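Local structure of vacuolar protein sorting-associated protein IST1 (Saccharomyces cerevisiae, 3GGY) at residues A[105-110]-A[150-155]; A[111-116]-A[139-144]. The protein acts late in sorting membrane cargo into the vesicles of multivesicular bodies, regulating recruitment of the ATPase VPS4 to the ESCRT-III complex and diminishing VPS4's ATPase activity. All coordinates share one frame; numbering follows the deposited sequence.

Contact 1. Residues A[105-110]-A[150-155]; sequences INEAIR and DVPEKI
Asp150 OD2 takes a hydrogen bond from Asn106 ND2 at 3.3 Å and also lies near the guanidinium of Arg110, so one carboxylate oxygen joins the linker ahead of helix 153-159 to helix 105-115. This is a helix-to-linker contact in the all-helical, ESCRT-III-like N-terminal domain of IST1. The Asn106 bond is fairly straight, 158° at the hydrogen; it arrives on the anti side of the carboxylate and somewhat out of its plane, the amide standing at 90° to the carboxylate. Arg110 meets the same oxygen differently. OD2 sits above the guanidinium face, offset toward its rim, and the long salt bridge from NE, 3.9 Å to Asp150 OD2, is a matter of charge with no N-H aimed at the oxygen. The N-H of NE is spent on Asn106 OD1, 2.8 Å from Arg110 NE, in the guanidinium plane but above the amide carbonyl plane. Asn106 thereby uses both ends of its amide, and its bond to NE helps fix how the guanidinium is turned. NH2 carries the stronger charge pairing, a salt bridge to Glu93. An alanine in place of Arg110 would probably leave Glu93 without its mate, Asn106 OD1 without this donor, and a gap beside Asp150 CB, which now packs 3.2 Å from Arg110 CD. Further along, the contact becomes one of packing. Pro152, the N-cap residue of helix 153-159, turns its ring toward Glu107, whose CG lies anti to the backbone N (chi1 -178°) and whose chain then runs extended, its OE2 hydrogen-bonded to Tyr76 of helix 50-82. The aliphatic part of that chain rests on the proline, with Glu107 CG 3.3 Å from Pro152 CG.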
ATOM      1  N   ILE A 105     -10.839 -12.930   6.048  1.00 17.70           N
ATOM      2  CA  ILE A 105     -10.721 -13.174   4.617  1.00 17.00           C
ATOM      3  C   ILE A 105     -11.454 -12.129   3.779  1.00 16.88           C
ATOM      4  O   ILE A 105     -10.900 -11.607   2.811  1.00 15.57           O
ATOM      5  CB  ILE A 105     -11.229 -14.587   4.258  1.00 18.04           C
ATOM      6  CG1 ILE A 105     -10.317 -15.630   4.912  1.00 19.54           C
ATOM      7  CG2 ILE A 105     -11.263 -14.777   2.744  1.00 18.82           C
ATOM      8  CD1 ILE A 105     -10.753 -17.070   4.708  1.00 21.51           C
ATOM      9  N   ASN A 106     -12.690 -11.814   4.153  1.00 15.88           N
ATOM     10  CA  ASN A 106     -13.473 -10.822   3.408  1.00 13.76           C
ATOM     11  C   ASN A 106     -12.670  -9.541   3.194  1.00 13.97           C
ATOM     12  O   ASN A 106     -12.510  -9.060   2.068  1.00 13.40           O
ATOM     13  CB  ASN A 106     -14.761 -10.490   4.166  1.00 13.50           C
ATOM     14  CG  ASN A 106     -15.683  -9.576   3.379  1.00 12.10           C
ATOM     15  OD1 ASN A 106     -16.033  -9.867   2.237  1.00 14.63           O
ATOM     16  ND2 ASN A 106     -16.089  -8.471   3.991  1.00 14.06           N
ATOM     17  N   GLU A 107     -12.170  -9.000   4.298  1.00 12.23           N
ATOM     18  CA  GLU A 107     -11.380  -7.782   4.312  1.00 14.09           C
ATOM     19  C   GLU A 107     -10.087  -7.911   3.507  1.00 13.73           C
ATOM     20  O   GLU A 107      -9.733  -7.020   2.736  1.00 11.66           O
ATOM     21  CB  GLU A 107     -11.053  -7.446   5.764  1.00 19.10           C
ATOM     22  CG  GLU A 107     -10.273  -6.180   5.973  1.00 21.07           C
ATOM     23  CD  GLU A 107      -9.977  -5.954   7.438  1.00 24.24           C
ATOM     24  OE1 GLU A 107     -10.928  -6.013   8.250  1.00 27.36           O
ATOM     25  OE2 GLU A 107      -8.803  -5.715   7.776  1.00 23.46           O
ATOM     26  N   ALA A 108      -9.385  -9.023   3.694  1.00 12.89           N
ATOM     27  CA  ALA A 108      -8.123  -9.246   3.001  1.00 13.01           C
ATOM     28  C   ALA A 108      -8.240  -9.317   1.478  1.00 12.44           C
ATOM     29  O   ALA A 108      -7.493  -8.647   0.766  1.00 11.59           O
ATOM     30  CB  ALA A 108      -7.461 -10.516   3.528  1.00 13.51           C
ATOM     31  N   ILE A 109      -9.171 -10.123   0.976  1.00 11.85           N
ATOM     32  CA  ILE A 109      -9.328 -10.269  -0.466  1.00 11.15           C
ATOM     33  C   ILE A 109      -9.838  -8.984  -1.116  1.00  8.83           C
ATOM     34  O   ILE A 109      -9.381  -8.604  -2.194  1.00 10.26           O
ATOM     35  CB  ILE A 109     -10.276 -11.439  -0.811  1.00 13.91           C
ATOM     36  CG1 ILE A 109     -10.227 -11.720  -2.312  1.00 17.36           C
ATOM     37  CG2 ILE A 109     -11.691 -11.117  -0.361  1.00 16.60           C
ATOM     38  CD1 ILE A 109      -8.866 -12.220  -2.793  1.00 22.22           C
ATOM     39  N   ARG A 110     -10.778  -8.306  -0.461  1.00  9.30           N
ATOM     40  CA  ARG A 110     -11.304  -7.060  -1.005  1.00  9.08           C
ATOM     41  C   ARG A 110     -10.216  -5.993  -1.084  1.00  9.43           C
ATOM     42  O   ARG A 110     -10.123  -5.271  -2.072  1.00  8.64           O
ATOM     43  CB  ARG A 110     -12.462  -6.550  -0.147  1.00  9.37           C
ATOM     44  CG  ARG A 110     -13.728  -7.375  -0.296  1.00  9.22           C
ATOM     45  CD  ARG A 110     -14.810  -6.898   0.653  1.00  9.09           C
ATOM     46  NE  ARG A 110     -16.001  -7.727   0.508  1.00 10.14           N
ATOM     47  CZ  ARG A 110     -16.931  -7.544  -0.421  1.00 12.12           C
ATOM     48  NH1 ARG A 110     -16.824  -6.548  -1.289  1.00 10.77           N
ATOM     49  NH2 ARG A 110     -17.949  -8.392  -0.511  1.00 13.49           N
ATOM     50  N   ASP A 150     -16.987  -2.795   1.288  1.00 10.32           N
ATOM     51  CA  ASP A 150     -16.284  -3.468   2.376  1.00 10.88           C
ATOM     52  C   ASP A 150     -14.762  -3.333   2.366  1.00 10.95           C
ATOM     53  O   ASP A 150     -14.062  -4.125   3.003  1.00 12.98           O
ATOM     54  CB  ASP A 150     -16.682  -4.943   2.435  1.00 13.51           C
ATOM     55  CG  ASP A 150     -18.039  -5.153   3.080  1.00 17.35           C
ATOM     56  OD1 ASP A 150     -18.691  -4.142   3.418  1.00 19.72           O
ATOM     57  OD2 ASP A 150     -18.451  -6.325   3.244  1.00 16.52           O
ATOM     58  N   VAL A 151     -14.247  -2.338   1.652  1.00  9.86           N
ATOM     59  CA  VAL A 151     -12.805  -2.096   1.644  1.00  9.72           C
ATOM     60  C   VAL A 151     -12.534  -1.186   2.849  1.00 10.27           C
ATOM     61  O   VAL A 151     -13.158  -0.131   2.996  1.00 12.30           O
ATOM     62  CB  VAL A 151     -12.342  -1.378   0.353  1.00  9.82           C
ATOM     63  CG1 VAL A 151     -10.839  -1.061   0.438  1.00  9.19           C
ATOM     64  CG2 VAL A 151     -12.605  -2.263  -0.858  1.00 10.30           C
ATOM     65  N   PRO A 152     -11.603  -1.588   3.730  1.00 12.64           N
ATOM     66  CA  PRO A 152     -11.241  -0.825   4.931  1.00 14.52           C
ATOM     67  C   PRO A 152     -10.900   0.628   4.635  1.00 16.57           C
ATOM     68  O   PRO A 152     -10.222   0.935   3.655  1.00 15.23           O
ATOM     69  CB  PRO A 152     -10.035  -1.589   5.478  1.00 15.51           C
ATOM     70  CG  PRO A 152     -10.283  -2.978   5.031  1.00 17.01           C
ATOM     71  CD  PRO A 152     -10.779  -2.801   3.617  1.00 11.82           C
ATOM     72  N   GLU A 153     -11.371   1.521   5.494  1.00 18.13           N
ATOM     73  CA  GLU A 153     -11.104   2.936   5.325  1.00 20.60           C
ATOM     74  C   GLU A 153      -9.596   3.195   5.250  1.00 19.04           C
ATOM     75  O   GLU A 153      -9.149   4.031   4.472  1.00 19.68           O
ATOM     76  CB  GLU A 153     -11.710   3.722   6.489  1.00 24.46           C
ATOM     77  CG  GLU A 153     -11.776   5.214   6.249  1.00 31.31           C
ATOM     78  CD  GLU A 153     -12.646   5.561   5.060  1.00 35.31           C
ATOM     79  OE1 GLU A 153     -13.809   5.108   5.027  1.00 39.19           O
ATOM     80  OE2 GLU A 153     -12.170   6.286   4.160  1.00 38.61           O
ATOM     81  N   LYS A 154      -8.821   2.462   6.046  1.00 19.40           N
ATOM     82  CA  LYS A 154      -7.365   2.630   6.068  1.00 18.78           C
ATOM     83  C   LYS A 154      -6.761   2.387   4.685  1.00 18.64           C
ATOM     84  O   LYS A 154      -5.871   3.117   4.247  1.00 18.29           O
ATOM     85  CB  LYS A 154      -6.723   1.685   7.094  1.00 22.07           C
ATOM     86  CG  LYS A 154      -6.846   0.201   6.778  1.00 25.36           C
ATOM     87  CD  LYS A 154      -6.027  -0.630   7.762  1.00 28.25           C
ATOM     88  CE  LYS A 154      -6.070  -2.119   7.429  1.00 27.29           C
ATOM     89  NZ  LYS A 154      -5.272  -2.916   8.416  1.00 30.32           N
ATOM     90  N   ILE A 155      -7.255   1.362   3.998  1.00 15.61           N
ATOM     91  CA  ILE A 155      -6.768   1.036   2.659  1.00 12.73           C
ATOM     92  C   ILE A 155      -7.180   2.122   1.656  1.00 13.18           C
ATOM     93  O   ILE A 155      -6.391   2.541   0.815  1.00 12.18           O
ATOM     94  CB  ILE A 155      -7.317  -0.334   2.191  1.00 12.01           C
ATOM     95  CG1 ILE A 155      -6.709  -1.461   3.036  1.00 13.37           C
ATOM     96  CG2 ILE A 155      -7.024  -0.541   0.710  1.00 11.26           C
ATOM     97  CD1 ILE A 155      -5.203  -1.640   2.857  1.00 14.25           C
TER

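Contact 2. Residues A[111-116]-A[139-144]; sequences SLIYAI and EFVNGV
Ile113 reaches across to three residues of helix 138-147, and its side chain can be followed outward from the backbone. CB comes first, 4.1 Å from Val144 CG1. The CG2 branch meets the same methyl, Ile113 CG2 lying 3.9 Å from Val144 CG1. The other branch leaves with CG1 anti to the carbonyl carbon (chi1 -70°) and ends in CD1, which rests against two neighbouring side chains of the facing helix at once. On one of them Ile113 CD1 is 3.9 Å from Phe140 CE2, approaching the ring obliquely; on the other it is 4.1 Å from Val141 CG1. The partners Phe140, Val141 and Val144 are spaced as i, i+1 and i+4, so they sit together on a single face of their helix.

Val144 CG1 also touches Tyr114, 3.8 Å from Tyr114 CB, and thus fits between two consecutive residues of helix 105-115. Past it the phenol ring turns its edge to the backbone: Val144 O lies near the ring plane, 3.5 Å from Tyr114 CD1. The contact is otherwise apolar and buried, and the segment axes pass 9.6 Å apart at a crossing angle of -66°. Around this helix pair, Leu112 packs on helices 50-82 and 125-135, while Tyr114 extends the packing to Ile155 and Cys159 of helix 153-159.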
ATOM      1  N   SER A 111      -9.384  -5.903  -0.048  1.00  9.66           N
ATOM      2  CA  SER A 111      -8.323  -4.908  -0.036  1.00  8.17           C
ATOM      3  C   SER A 111      -7.292  -5.137  -1.135  1.00  8.34           C
ATOM      4  O   SER A 111      -6.818  -4.189  -1.759  1.00  7.83           O
ATOM      5  CB  SER A 111      -7.630  -4.883   1.332  1.00  8.71           C
ATOM      6  OG  SER A 111      -8.537  -4.455   2.345  1.00  9.84           O
ATOM      7  N   LEU A 112      -6.942  -6.395  -1.372  1.00  7.08           N
ATOM      8  CA  LEU A 112      -5.957  -6.716  -2.399  1.00  8.30           C
ATOM      9  C   LEU A 112      -6.480  -6.412  -3.795  1.00  7.21           C
ATOM     10  O   LEU A 112      -5.748  -5.914  -4.648  1.00  8.01           O
ATOM     11  CB  LEU A 112      -5.552  -8.183  -2.276  1.00  9.46           C
ATOM     12  CG  LEU A 112      -4.679  -8.431  -1.044  1.00  9.34           C
ATOM     13  CD1 LEU A 112      -4.580  -9.927  -0.770  1.00 10.19           C
ATOM     14  CD2 LEU A 112      -3.297  -7.830  -1.266  1.00 10.45           C
ATOM     15  N   ILE A 113      -7.754  -6.696  -4.029  1.00  8.33           N
ATOM     16  CA  ILE A 113      -8.342  -6.419  -5.332  1.00  8.49           C
ATOM     17  C   ILE A 113      -8.444  -4.907  -5.546  1.00  8.27           C
ATOM     18  O   ILE A 113      -8.144  -4.400  -6.630  1.00  8.05           O
ATOM     19  CB  ILE A 113      -9.731  -7.081  -5.445  1.00  8.69           C
ATOM     20  CG1 ILE A 113      -9.543  -8.599  -5.527  1.00 10.11           C
ATOM     21  CG2 ILE A 113     -10.480  -6.560  -6.669  1.00  9.73           C
ATOM     22  CD1 ILE A 113     -10.841  -9.394  -5.473  1.00 10.80           C
ATOM     23  N   TYR A 114      -8.856  -4.187  -4.506  1.00  7.05           N
ATOM     24  CA  TYR A 114      -8.970  -2.738  -4.582  1.00  6.22           C
ATOM     25  C   TYR A 114      -7.615  -2.097  -4.851  1.00  8.47           C
ATOM     26  O   TYR A 114      -7.522  -1.080  -5.543  1.00  8.15           O
ATOM     27  CB  TYR A 114      -9.526  -2.175  -3.267  1.00  8.90           C
ATOM     28  CG  TYR A 114      -9.726  -0.682  -3.310  1.00  6.59           C
ATOM     29  CD1 TYR A 114     -10.836  -0.132  -3.945  1.00  8.96           C
ATOM     30  CD2 TYR A 114      -8.773   0.188  -2.784  1.00  7.42           C
ATOM     31  CE1 TYR A 114     -10.992   1.246  -4.062  1.00  8.71           C
ATOM     32  CE2 TYR A 114      -8.923   1.570  -2.894  1.00  9.14           C
ATOM     33  CZ  TYR A 114     -10.034   2.090  -3.536  1.00 10.54           C
ATOM     34  OH  TYR A 114     -10.188   3.451  -3.657  1.00 11.85           O
ATOM     35  N   ALA A 115      -6.567  -2.708  -4.311  1.00  7.69           N
ATOM     36  CA  ALA A 115      -5.212  -2.181  -4.448  1.00  8.52           C
ATOM     37  C   ALA A 115      -4.568  -2.307  -5.821  1.00  9.00           C
ATOM     38  O   ALA A 115      -3.610  -1.590  -6.111  1.00  8.76           O
ATOM     39  CB  ALA A 115      -4.309  -2.829  -3.407  1.00  8.61           C
ATOM     40  N   ILE A 116      -5.078  -3.207  -6.661  1.00  8.77           N
ATOM     41  CA  ILE A 116      -4.500  -3.423  -7.990  1.00  9.17           C
ATOM     42  C   ILE A 116      -4.195  -2.134  -8.745  1.00  9.00           C
ATOM     43  O   ILE A 116      -3.083  -1.922  -9.236  1.00 10.09           O
ATOM     44  CB  ILE A 116      -5.434  -4.296  -8.861  1.00 11.54           C
ATOM     45  CG1 ILE A 116      -5.527  -5.698  -8.261  1.00 10.91           C
ATOM     46  CG2 ILE A 116      -4.920  -4.352 -10.308  1.00 12.74           C
ATOM     47  CD1 ILE A 116      -6.686  -6.530  -8.807  1.00 13.16           C
ATOM     48  N   GLU A 139     -19.656  -9.643 -10.348  1.00 13.35           N
ATOM     49  CA  GLU A 139     -20.341  -8.641  -9.540  1.00 16.19           C
ATOM     50  C   GLU A 139     -19.520  -8.315  -8.298  1.00 13.95           C
ATOM     51  O   GLU A 139     -19.398  -7.153  -7.910  1.00 14.55           O
ATOM     52  CB  GLU A 139     -21.718  -9.151  -9.108  1.00 19.27           C
ATOM     53  CG  GLU A 139     -22.754  -9.235 -10.221  1.00 24.32           C
ATOM     54  CD  GLU A 139     -22.275 -10.006 -11.443  1.00 27.85           C
ATOM     55  OE1 GLU A 139     -21.923 -11.203 -11.314  1.00 21.58           O
ATOM     56  OE2 GLU A 139     -22.259  -9.406 -12.541  1.00 30.16           O
ATOM     57  N   PHE A 140     -18.971  -9.351  -7.673  1.00 13.77           N
ATOM     58  CA  PHE A 140     -18.164  -9.181  -6.473  1.00 11.67           C
ATOM     59  C   PHE A 140     -16.968  -8.271  -6.735  1.00 10.57           C
ATOM     60  O   PHE A 140     -16.768  -7.280  -6.031  1.00  9.28           O
ATOM     61  CB  PHE A 140     -17.688 -10.551  -5.975  1.00 11.08           C
ATOM     62  CG  PHE A 140     -16.542 -10.480  -5.006  1.00 11.36           C
ATOM     63  CD1 PHE A 140     -16.686  -9.840  -3.783  1.00 11.53           C
ATOM     64  CD2 PHE A 140     -15.310 -11.043  -5.333  1.00 11.08           C
ATOM     65  CE1 PHE A 140     -15.614  -9.747  -2.892  1.00 11.73           C
ATOM     66  CE2 PHE A 140     -14.233 -10.957  -4.450  1.00 11.68           C
ATOM     67  CZ  PHE A 140     -14.386 -10.311  -3.231  1.00 10.85           C
ATOM     68  N   VAL A 141     -16.177  -8.596  -7.752  1.00 10.98           N
ATOM     69  CA  VAL A 141     -15.005  -7.782  -8.053  1.00 10.59           C
ATOM     70  C   VAL A 141     -15.345  -6.356  -8.487  1.00 10.51           C
ATOM     71  O   VAL A 141     -14.635  -5.420  -8.135  1.00  9.78           O
ATOM     72  CB  VAL A 141     -14.094  -8.470  -9.100  1.00 10.85           C
ATOM     73  CG1 VAL A 141     -13.590  -9.788  -8.547  1.00 11.20           C
ATOM     74  CG2 VAL A 141     -14.838  -8.708 -10.387  1.00 16.33           C
ATOM     75  N   ASN A 142     -16.431  -6.175  -9.238  1.00 10.67           N
ATOM     76  CA  ASN A 142     -16.808  -4.830  -9.655  1.00 12.28           C
ATOM     77  C   ASN A 142     -17.273  -4.009  -8.457  1.00 11.68           C
ATOM     78  O   ASN A 142     -17.057  -2.794  -8.399  1.00 12.27           O
ATOM     79  CB  ASN A 142     -17.912  -4.877 -10.717  1.00 14.23           C
ATOM     80  CG  ASN A 142     -17.416  -5.415 -12.045  1.00 16.19           C
ATOM     81  OD1 ASN A 142     -16.225  -5.360 -12.338  1.00 18.80           O
ATOM     82  ND2 ASN A 142     -18.333  -5.921 -12.862  1.00 18.64           N
ATOM     83  N   GLY A 143     -17.910  -4.675  -7.498  1.00  9.54           N
ATOM     84  CA  GLY A 143     -18.371  -3.979  -6.310  1.00  9.81           C
ATOM     85  C   GLY A 143     -17.184  -3.416  -5.551  1.00  9.00           C
ATOM     86  O   GLY A 143     -17.242  -2.316  -4.998  1.00 10.04           O
ATOM     87  N   VAL A 144     -16.093  -4.173  -5.537  1.00  7.65           N
ATOM     88  CA  VAL A 144     -14.880  -3.745  -4.848  1.00  6.55           C
ATOM     89  C   VAL A 144     -14.195  -2.583  -5.566  1.00  8.45           C
ATOM     90  O   VAL A 144     -13.887  -1.558  -4.964  1.00  8.47           O
ATOM     91  CB  VAL A 144     -13.864  -4.903  -4.744  1.00  6.17           C
ATOM     92  CG1 VAL A 144     -12.535  -4.376  -4.215  1.00  5.96           C
ATOM     93  CG2 VAL A 144     -14.405  -5.989  -3.827  1.00  7.78           C
TER

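Overall arrangement
From the N terminus, the chain first makes the long helices 8-46 and 50-82, then the short helices 84-87 and 93-99, before reaching helix 105-115, which supplies one side of both contacts. After helix 125-135 it returns as helix 138-147, and contact 2 closes the inner loop against the second half of helix 105-115. In the linker that follows, residues 150-152, just ahead of helix 153-159, contact 1 closes a wider loop that encloses the first. The centres lie about 9 Å apart, and the two contacts touch at several points, among them Arg110 CZ, 3.6 Å from Phe140 CE1, and Pro152 CD, 3.1 Å from Ser111 OG. Together they tie helix 138-147 and the linker that leads on to helix 153-159 to one shared helix.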